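Local coordinates for protein eukaryotic translation initiation factor 5A-2 (PDB 3HKS) that promotes translation elongation and termination by binding between the exit and peptidyl sites of stalled ribosomes, notably on polyproline-containing peptides, at residues A[123-127]-A[128-132]. Residues are numbered along the deposited sequence; the frame is centred on the assembly and turned at random.
Sequences KLPTD and DGLTA. With EDO (1,2-ethanediol), chain F.
Two backbone N-H groups converge on OD1 of D127, but the grip is uneven. L130 N lies 3.0 Å from D127 OD1. It donates almost straight, at 164°, coming from above the carboxylate plane. The N-H of G129 bends to 122° at the same D127 OD1, so this second bond is weak. The side chain reaches both because its CG stands anti to the backbone N (chi1 -171°), which swings the carboxylate over the first turn. These bonds identify D127 as the N-cap of helix 128-139, where amide groups at the helix start lack carbonyl partners within the helix; a negative carboxylate there would probably also suit the helix dipole. The regular backbone pattern begins at the same residue, with T131 N donating to D127 O at 3.1 Å. In a second side-chain bond the side chain belongs to the helix and the backbone acceptor to the loop: T131 OG1 donates to P125 O at 2.7 Å, the hydroxyl lying a little off the carbonyl plane. Water 1 lies within hydrogen-bonding distance of P125 O and of D128 OD1 (2.8 Å) and may serve either, so the carbonyl probably shares the hydroxyl with a water at least part of the time. In the OB-fold domain this stretch is the entry to the helix, following strand 118-119, and one apolar contact lies beside the polar ones. P125 CG meets L130 CB at 3.7 Å, the two side chains crossing at about a right angle. Separately, CB of L124 makes van der Waals contact with the hydroxyl oxygen T131 OG1 at 3.6 Å. Beyond the turn, P125 rests on I157 and L130 on V160, both of strand 154-163, and M134, farther along the helix, touches L124 and P125.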
loop_
_atom_site.group_PDB
_atom_site.type_symbol
_atom_site.label_atom_id
_atom_site.label_comp_id
_atom_site.label_asym_id
_atom_site.label_seq_id
_atom_site.Cartn_x
_atom_site.Cartn_y
_atom_site.Cartn_z
ATOM N N LYS A 123 -14.085 -0.236 4.824
ATOM C CA LYS A 123 -15.286 -0.590 4.105
ATOM C C LYS A 123 -14.950 -1.602 3.025
ATOM O O LYS A 123 -13.770 -1.896 2.780
ATOM C CB LYS A 123 -15.946 0.658 3.518
ATOM C CG LYS A 123 -16.302 1.695 4.599
ATOM C CD LYS A 123 -17.322 2.707 4.120
ATOM C CE LYS A 123 -18.733 2.118 4.109
ATOM N NZ LYS A 123 -19.758 3.183 3.924
ATOM N N LEU A 124 -15.995 -2.168 2.421
ATOM C CA LEU A 124 -15.843 -3.094 1.306
ATOM C C LEU A 124 -15.072 -2.425 0.161
ATOM O O LEU A 124 -15.306 -1.250 -0.142
ATOM C CB LEU A 124 -17.212 -3.585 0.818
ATOM C CG LEU A 124 -17.973 -4.539 1.746
ATOM C CD1 LEU A 124 -19.451 -4.556 1.391
ATOM C CD2 LEU A 124 -17.388 -5.947 1.645
ATOM N N PRO A 125 -14.149 -3.169 -0.475
ATOM C CA PRO A 125 -13.368 -2.508 -1.532
ATOM C C PRO A 125 -14.242 -2.141 -2.738
ATOM O O PRO A 125 -15.300 -2.739 -2.942
ATOM C CB PRO A 125 -12.307 -3.547 -1.910
ATOM C CG PRO A 125 -12.824 -4.868 -1.390
ATOM C CD PRO A 125 -13.797 -4.595 -0.295
ATOM N N THR A 126 -13.804 -1.154 -3.519
ATOM C CA THR A 126 -14.518 -0.738 -4.738
ATOM C C THR A 126 -14.501 -1.832 -5.826
ATOM O O THR A 126 -15.430 -1.927 -6.625
ATOM C CB THR A 126 -13.975 0.607 -5.286
ATOM O OG1 THR A 126 -12.601 0.454 -5.666
ATOM C CG2 THR A 126 -14.090 1.717 -4.231
ATOM N N ASP A 127 -13.467 -2.664 -5.824
ATOM C CA ASP A 127 -13.372 -3.853 -6.676
ATOM C C ASP A 127 -14.537 -4.827 -6.423
ATOM O O ASP A 127 -14.672 -5.378 -5.330
ATOM C CB ASP A 127 -12.032 -4.548 -6.410
ATOM C CG ASP A 127 -11.732 -5.680 -7.386
ATOM O OD1 ASP A 127 -12.513 -6.645 -7.520
ATOM O OD2 ASP A 127 -10.650 -5.629 -8.001
ATOM N N ASP A 128 -15.353 -5.049 -7.454
ATOM C CA ASP A 128 -16.546 -5.877 -7.353
ATOM C C ASP A 128 -16.241 -7.353 -7.141
ATOM O O ASP A 128 -17.021 -8.058 -6.507
ATOM C CB ASP A 128 -17.431 -5.686 -8.589
ATOM C CG ASP A 128 -18.151 -4.346 -8.591
ATOM O OD1 ASP A 128 -18.336 -3.748 -7.504
ATOM O OD2 ASP A 128 -18.537 -3.886 -9.681
ATOM N N GLY A 129 -15.112 -7.818 -7.677
ATOM C CA GLY A 129 -14.709 -9.209 -7.515
ATOM C C GLY A 129 -14.324 -9.535 -6.076
ATOM O O GLY A 129 -14.732 -10.569 -5.525
ATOM N N LEU A 130 -13.534 -8.641 -5.481
ATOM C CA LEU A 130 -13.097 -8.747 -4.097
ATOM C C LEU A 130 -14.279 -8.671 -3.139
ATOM O O LEU A 130 -14.355 -9.437 -2.200
ATOM C CB LEU A 130 -12.076 -7.651 -3.779
ATOM C CG LEU A 130 -10.566 -7.963 -3.689
ATOM C CD1 LEU A 130 -10.107 -9.190 -4.482
ATOM C CD2 LEU A 130 -9.729 -6.717 -4.040
ATOM N N THR A 131 -15.205 -7.758 -3.406
ATOM C CA THR A 131 -16.400 -7.579 -2.586
ATOM C C THR A 131 -17.343 -8.782 -2.647
ATOM O O THR A 131 -17.843 -9.224 -1.613
ATOM C CB THR A 131 -17.115 -6.241 -2.922
ATOM O OG1 THR A 131 -16.385 -5.175 -2.314
ATOM C CG2 THR A 131 -18.565 -6.197 -2.403
ATOM N N ALA A 132 -17.577 -9.312 -3.847
ATOM C CA ALA A 132 -18.395 -10.506 -4.001
ATOM C C ALA A 132 -17.764 -11.700 -3.286
ATOM O O ALA A 132 -18.474 -12.494 -2.667
ATOM C CB ALA A 132 -18.622 -10.819 -5.468
HETATM C C1 EDO F . -11.131 0.159 2.472
HETATM O O1 EDO F . -12.054 1.159 2.953
HETATM C C2 EDO F . -11.504 -0.258 1.053
HETATM O O2 EDO F . -10.429 -0.970 0.420
HETATM O O HOH W 1 -17.897 -3.337 -4.747
#